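Local coordinates for 2-C-methyl-D-erythritol 2,4-cyclodiphosphate synthase (Francisella tularensis subsp. tularensis, PDB 3RE3), which probably catalyses the cyclisation of 4-diphosphocytidyl-2-C-methyl-D-erythritol 2-phosphate to 2-C-methyl-D-erythritol 2,4-cyclodiphosphate, releasing CMP, in the non-mevalonate route to isoprenoids, at residues N23-G27 / G28-A32; L126-Q129 / I130-N134. All blocks are in the same frame, centred on the assembly; numbering follows the deposited sequence. Where two conformers were deposited one is given.

Contact 1 of 2, residues N23-G27 / G28-A32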
loop_
_atom_site.group_PDB
_atom_site.type_symbol
_atom_site.label_atom_id
_atom_site.label_comp_id
_atom_site.label_asym_id
_atom_site.label_seq_id
_atom_site.Cartn_x
_atom_site.Cartn_y
_atom_site.Cartn_z
ATOM N N ASN A 23 -7.429 -11.764 -35.612
ATOM C CA ASN A 23 -8.822 -12.212 -35.688
ATOM C C ASN A 23 -8.933 -13.615 -36.256
ATOM O O ASN A 23 -8.122 -14.022 -37.083
ATOM C CB ASN A 23 -9.638 -11.280 -36.577
ATOM C CG ASN A 23 -9.511 -9.835 -36.170
ATOM O OD1 ASN A 23 -8.908 -9.519 -35.143
ATOM N ND2 ASN A 23 -10.087 -8.943 -36.965
ATOM N N ILE A 24 -9.921 -14.372 -35.798
ATOM C CA ILE A 24 -10.097 -15.712 -36.336
ATOM C C ILE A 24 -11.463 -15.885 -36.962
ATOM O O ILE A 24 -12.428 -15.240 -36.555
ATOM C CB ILE A 24 -9.865 -16.825 -35.280
ATOM C CG1 ILE A 24 -11.106 -17.037 -34.413
ATOM C CG2 ILE A 24 -8.641 -16.525 -34.444
ATOM C CD1 ILE A 24 -11.475 -15.858 -33.600
ATOM N N ILE A 25 -11.530 -16.757 -37.963
ATOM C CA ILE A 25 -12.799 -17.153 -38.533
ATOM C C ILE A 25 -13.206 -18.475 -37.920
ATOM O O ILE A 25 -12.380 -19.362 -37.763
ATOM C CB ILE A 25 -12.685 -17.365 -40.016
ATOM C CG1 ILE A 25 -11.684 -16.380 -40.613
ATOM C CG2 ILE A 25 -14.059 -17.251 -40.658
ATOM C CD1 ILE A 25 -12.260 -15.045 -40.902
ATOM N N ILE A 26 -14.471 -18.600 -37.553
ATOM C CA ILE A 26 -15.012 -19.870 -37.113
ATOM C C ILE A 26 -16.422 -20.031 -37.659
ATOM O O ILE A 26 -17.239 -19.119 -37.550
ATOM C CB ILE A 26 -15.061 -19.952 -35.606
ATOM C CG1 ILE A 26 -13.783 -19.396 -35.013
ATOM C CG2 ILE A 26 -15.254 -21.381 -35.158
ATOM C CD1 ILE A 26 -13.569 -19.845 -33.604
ATOM N N GLY A 27 -16.708 -21.187 -38.244
ATOM C CA GLY A 27 -18.002 -21.410 -38.857
ATOM C C GLY A 27 -18.304 -20.284 -39.813
ATOM O O GLY A 27 -19.439 -19.814 -39.905
ATOM N N GLY A 28 -17.264 -19.827 -40.498
ATOM C CA GLY A 28 -17.405 -18.819 -41.531
ATOM C C GLY A 28 -17.607 -17.390 -41.056
ATOM O O GLY A 28 -17.670 -16.482 -41.880
ATOM N N VAL A 29 -17.709 -17.173 -39.747
ATOM C CA VAL A 29 -17.824 -15.804 -39.242
ATOM C C VAL A 29 -16.540 -15.280 -38.579
ATOM O O VAL A 29 -15.903 -15.981 -37.790
ATOM C CB VAL A 29 -19.052 -15.600 -38.314
ATOM C CG1 VAL A 29 -19.644 -16.924 -37.900
ATOM C CG2 VAL A 29 -18.672 -14.782 -37.104
ATOM N N GLU A 30 -16.172 -14.042 -38.910
ATOM C CA GLU A 30 -14.957 -13.432 -38.382
ATOM C C GLU A 30 -15.210 -12.848 -37.004
ATOM O O GLU A 30 -16.108 -12.038 -36.819
ATOM C CB GLU A 30 -14.436 -12.345 -39.318
ATOM C CG GLU A 30 -13.147 -11.709 -38.844
ATOM C CD GLU A 30 -12.611 -10.681 -39.821
ATOM O OE1 GLU A 30 -13.379 -10.240 -40.704
ATOM O OE2 GLU A 30 -11.420 -10.314 -39.709
ATOM N N ILE A 31 -14.415 -13.279 -36.038
ATOM C CA ILE A 31 -14.587 -12.877 -34.659
ATOM C C ILE A 31 -13.311 -12.203 -34.206
ATOM O O ILE A 31 -12.267 -12.839 -34.129
ATOM C CB ILE A 31 -14.812 -14.093 -33.749
ATOM C CG1 ILE A 31 -16.075 -14.857 -34.140
ATOM C CG2 ILE A 31 -14.879 -13.676 -32.288
ATOM C CD1 ILE A 31 -16.219 -16.153 -33.365
ATOM N N ALA A 32 -13.378 -10.914 -33.915
ATOM C CA ALA A 32 -12.223 -10.254 -33.339
ATOM C C ALA A 32 -12.183 -10.619 -31.865
ATOM O O ALA A 32 -13.217 -10.647 -31.200
ATOM C CB ALA A 32 -12.316 -8.752 -33.524
#

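Contact 2 of 2, residues L126-Q129 / I130-N134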
loop_
_atom_site.group_PDB
_atom_site.type_symbol
_atom_site.label_atom_id
_atom_site.label_comp_id
_atom_site.label_asym_id
_atom_site.label_seq_id
_atom_site.Cartn_x
_atom_site.Cartn_y
_atom_site.Cartn_z
ATOM N N LEU A 126 -11.780 16.680 -10.848
ATOM C CA LEU A 126 -11.977 16.670 -9.413
ATOM C C LEU A 126 -12.033 18.084 -8.859
ATOM O O LEU A 126 -12.389 18.299 -7.697
ATOM C CB LEU A 126 -10.853 15.893 -8.743
ATOM C CG LEU A 126 -10.866 14.380 -8.956
ATOM C CD1 LEU A 126 -9.640 13.743 -8.320
ATOM C CD2 LEU A 126 -12.152 13.794 -8.381
ATOM N N GLU A 127 -11.667 19.044 -9.701
ATOM C CA GLU A 127 -11.690 20.447 -9.324
ATOM C C GLU A 127 -10.852 20.691 -8.082
ATOM O O GLU A 127 -11.332 21.243 -7.099
ATOM C CB GLU A 127 -13.127 20.892 -9.107
ATOM C CG GLU A 127 -13.980 20.687 -10.330
ATOM C CD GLU A 127 -15.446 20.803 -10.027
ATOM O OE1 GLU A 127 -15.851 21.831 -9.429
ATOM O OE2 GLU A 127 -16.185 19.854 -10.377
ATOM N N ILE A 128 -9.606 20.235 -8.129
ATOM C CA ILE A 128 -8.611 20.575 -7.127
ATOM C C ILE A 128 -7.386 21.098 -7.860
ATOM O O ILE A 128 -7.332 21.097 -9.089
ATOM C CB ILE A 128 -8.158 19.349 -6.342
ATOM C CG1 ILE A 128 -7.458 18.367 -7.296
ATOM C CG2 ILE A 128 -9.321 18.699 -5.636
ATOM C CD1 ILE A 128 -7.872 16.927 -7.128
ATOM N N GLN A 129 -6.386 21.509 -7.098
ATOM C CA GLN A 129 -5.133 21.954 -7.682
ATOM C C GLN A 129 -4.288 20.763 -8.130
ATOM O O GLN A 129 -4.309 19.694 -7.514
ATOM C CB GLN A 129 -4.356 22.810 -6.679
ATOM C CG GLN A 129 -5.045 24.109 -6.334
ATOM C CD GLN A 129 -5.521 24.837 -7.576
ATOM O OE1 GLN A 129 -4.713 25.322 -8.375
ATOM N NE2 GLN A 129 -6.840 24.902 -7.758
ATOM N N ILE A 130 -3.544 20.950 -9.209
ATOM C CA ILE A 130 -2.620 19.924 -9.653
ATOM C C ILE A 130 -1.715 19.517 -8.494
ATOM O O ILE A 130 -1.332 18.348 -8.367
ATOM C CB ILE A 130 -1.778 20.400 -10.848
ATOM C CG1 ILE A 130 -2.614 20.344 -12.120
ATOM C CG2 ILE A 130 -0.560 19.533 -11.041
ATOM C CD1 ILE A 130 -1.998 21.097 -13.280
ATOM N N SER A 131 -1.401 20.473 -7.633
ATOM C CA SER A 131 -0.473 20.220 -6.545
ATOM C C SER A 131 -1.121 19.392 -5.447
ATOM O O SER A 131 -0.459 18.913 -4.527
ATOM C CB SER A 131 0.051 21.536 -5.978
ATOM O OG SER A 131 -1.015 22.393 -5.600
ATOM N N GLN A 132 -2.428 19.226 -5.549
ATOM C CA GLN A 132 -3.137 18.390 -4.610
ATOM C C GLN A 132 -3.228 16.934 -5.034
ATOM O O GLN A 132 -3.741 16.120 -4.270
ATOM C CB GLN A 132 -4.546 18.897 -4.442
ATOM C CG GLN A 132 -4.680 20.129 -3.594
ATOM C CD GLN A 132 -6.113 20.575 -3.559
ATOM O OE1 GLN A 132 -6.570 21.283 -4.452
ATOM N NE2 GLN A 132 -6.848 20.120 -2.557
ATOM N N ILE A 133 -2.784 16.609 -6.251
ATOM C CA ILE A 133 -2.733 15.203 -6.692
ATOM C C ILE A 133 -1.397 14.763 -7.291
ATOM O O ILE A 133 -1.007 15.188 -8.370
ATOM C CB ILE A 133 -3.870 14.814 -7.662
ATOM C CG1 ILE A 133 -3.558 13.448 -8.271
ATOM C CG2 ILE A 133 -4.041 15.848 -8.771
ATOM C CD1 ILE A 133 -4.769 12.762 -8.888
ATOM N N ASN A 134 -0.718 13.877 -6.587
ATOM C CA ASN A 134 0.606 13.448 -6.976
ATOM C C ASN A 134 0.526 12.080 -7.619
ATOM O O ASN A 134 -0.174 11.194 -7.124
ATOM C CB ASN A 134 1.499 13.380 -5.744
ATOM C CG ASN A 134 2.947 13.385 -6.088
ATOM O OD1 ASN A 134 3.538 14.445 -6.286
ATOM N ND2 ASN A 134 3.541 12.197 -6.178
#

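Contact 1 of 2, residues N23-G27 / G28-A32
The carbonyl oxygen of Ile-24 receives the amide of Ile-31 in a nearly straight bond (N to O 2.8 Å, N-H...O 172°), with the nitrogen almost in line with the C=O bond. The bond belongs to a tight beta hairpin, whose strands 24-26 and 29-31 are joined by a type I' turn from Ile-26 to Val-29. Gly-27 and Gly-28 take the two central places of the turn, both with positive phi. Ile-24 N returns a longer bond to Ile-31 O, 3.3 Å. Next to the turn, Ile-26 and Val-29 form the second hydrogen-bonded pair: Ile-26 N lies 3.0 Å from Val-29 O, and Val-29 N bonds to Ile-26 O in return. Between these pairs, Ile-25 and Glu-30 face each other as a non-hydrogen-bonded pair, and the CA of Ile-25 makes a C-H...O contact with Val-29 O.

The two faces of the ribbon differ in character. One carries Ile-24, Ile-26, Val-29 and Ile-31. Here CG1 of Ile-24 sits between its backbone nitrogen and carbonyl carbon, and the chain then turns across the ribbon, bringing CD1 of Ile-24 to 3.8 Å from CB of Ile-31. On the other face, CD1 of Ile-25 lies 3.8 Å from CB of Glu-30, against its aliphatic part. Glu-30 runs fully extended, CG anti to the backbone nitrogen (chi1 -178°), which carries its carboxylate past Ile-25 towards the open end of the hairpin. No other subunit of the assembly touches this exposed ribbon. At that open end, the amide of Asn-23 and the carboxylate of Glu-30 are turned 59° apart, and ND2 of Asn-23 reaches OE2 of Glu-30 in a weak bond of 3.3 Å.

Contact 2 of 2, residues L126-Q129 / I130-N134
The backbone amide of Gln-129 gives its hydrogen to the side chain of Gln-132, three residues on: N of Gln-129 lies 2.7 Å from OE1 of Gln-132, and the bond is nearly straight at 171°. The nitrogen approaches moderately tilted from the plane of the side-chain carbonyl. Gln-132 reaches back because CG lies anti to its own carbonyl carbon (chi1 -76°) and the chain is extended beyond it. A backbone bond runs the other way, from Gln-132 N to Gln-129 O at 2.8 Å, so Gln-132 grips Gln-129 with both its side chain and its main chain. The other end of its amide is also held: NE2 bonds to the carbonyl oxygen of Ser-98, which fixes the rotation of the group.

These bonds shape the link between helix 115-126 and strand 133-138, the closing half of a beta-alpha-beta crossover that begins with strand 96-105. The helix ends in a Schellman motif at Glu-127, where phi is positive. A single 3-10 turn, 130-132, then leads into the strand, with Ile-133 N bonded to Ile-130 O at 3.1 Å.

Ile-128 crosses the Gln-132 side chain at an angle, its CB 3.7 Å from CD of Gln-132. The CG1 branch of Ile-128, set between the backbone nitrogen and the carbonyl carbon (chi1 64°), passes CB of Gln-132 at 4.1 Å. Gln-129 bends at its second torsion, and its amide leads away from the turn, although its plane stays close to parallel with that of Gln-132. Two residues on from Gln-129, OG of Ser-131 rests 3.5 Å from CB of Gln-129. From a second subunit, Arg-7 donates a hydrogen bond through NH2 to Ser-131 O.

Overall arrangement
From the N terminus, strand 6-16 of the main sheet leads out to contact 1, which closes the hairpin 23-32, its centre about 34 Å from the centre of the chain. The polypeptide then returns to the body of the subunit and its helices, passes through strand 96-105 and helix 115-126, and reaches contact 2. There the turn between that helix and strand 133-138 is closed, at a strand that is outermost in the four-stranded sheet of this chain and beside a neighbouring subunit. The two contacts follow in series, neither nesting nor crossing. They lie on opposite sides of the chain's centre. The nearest atoms of contact 1 and contact 2 are about 33 Å apart.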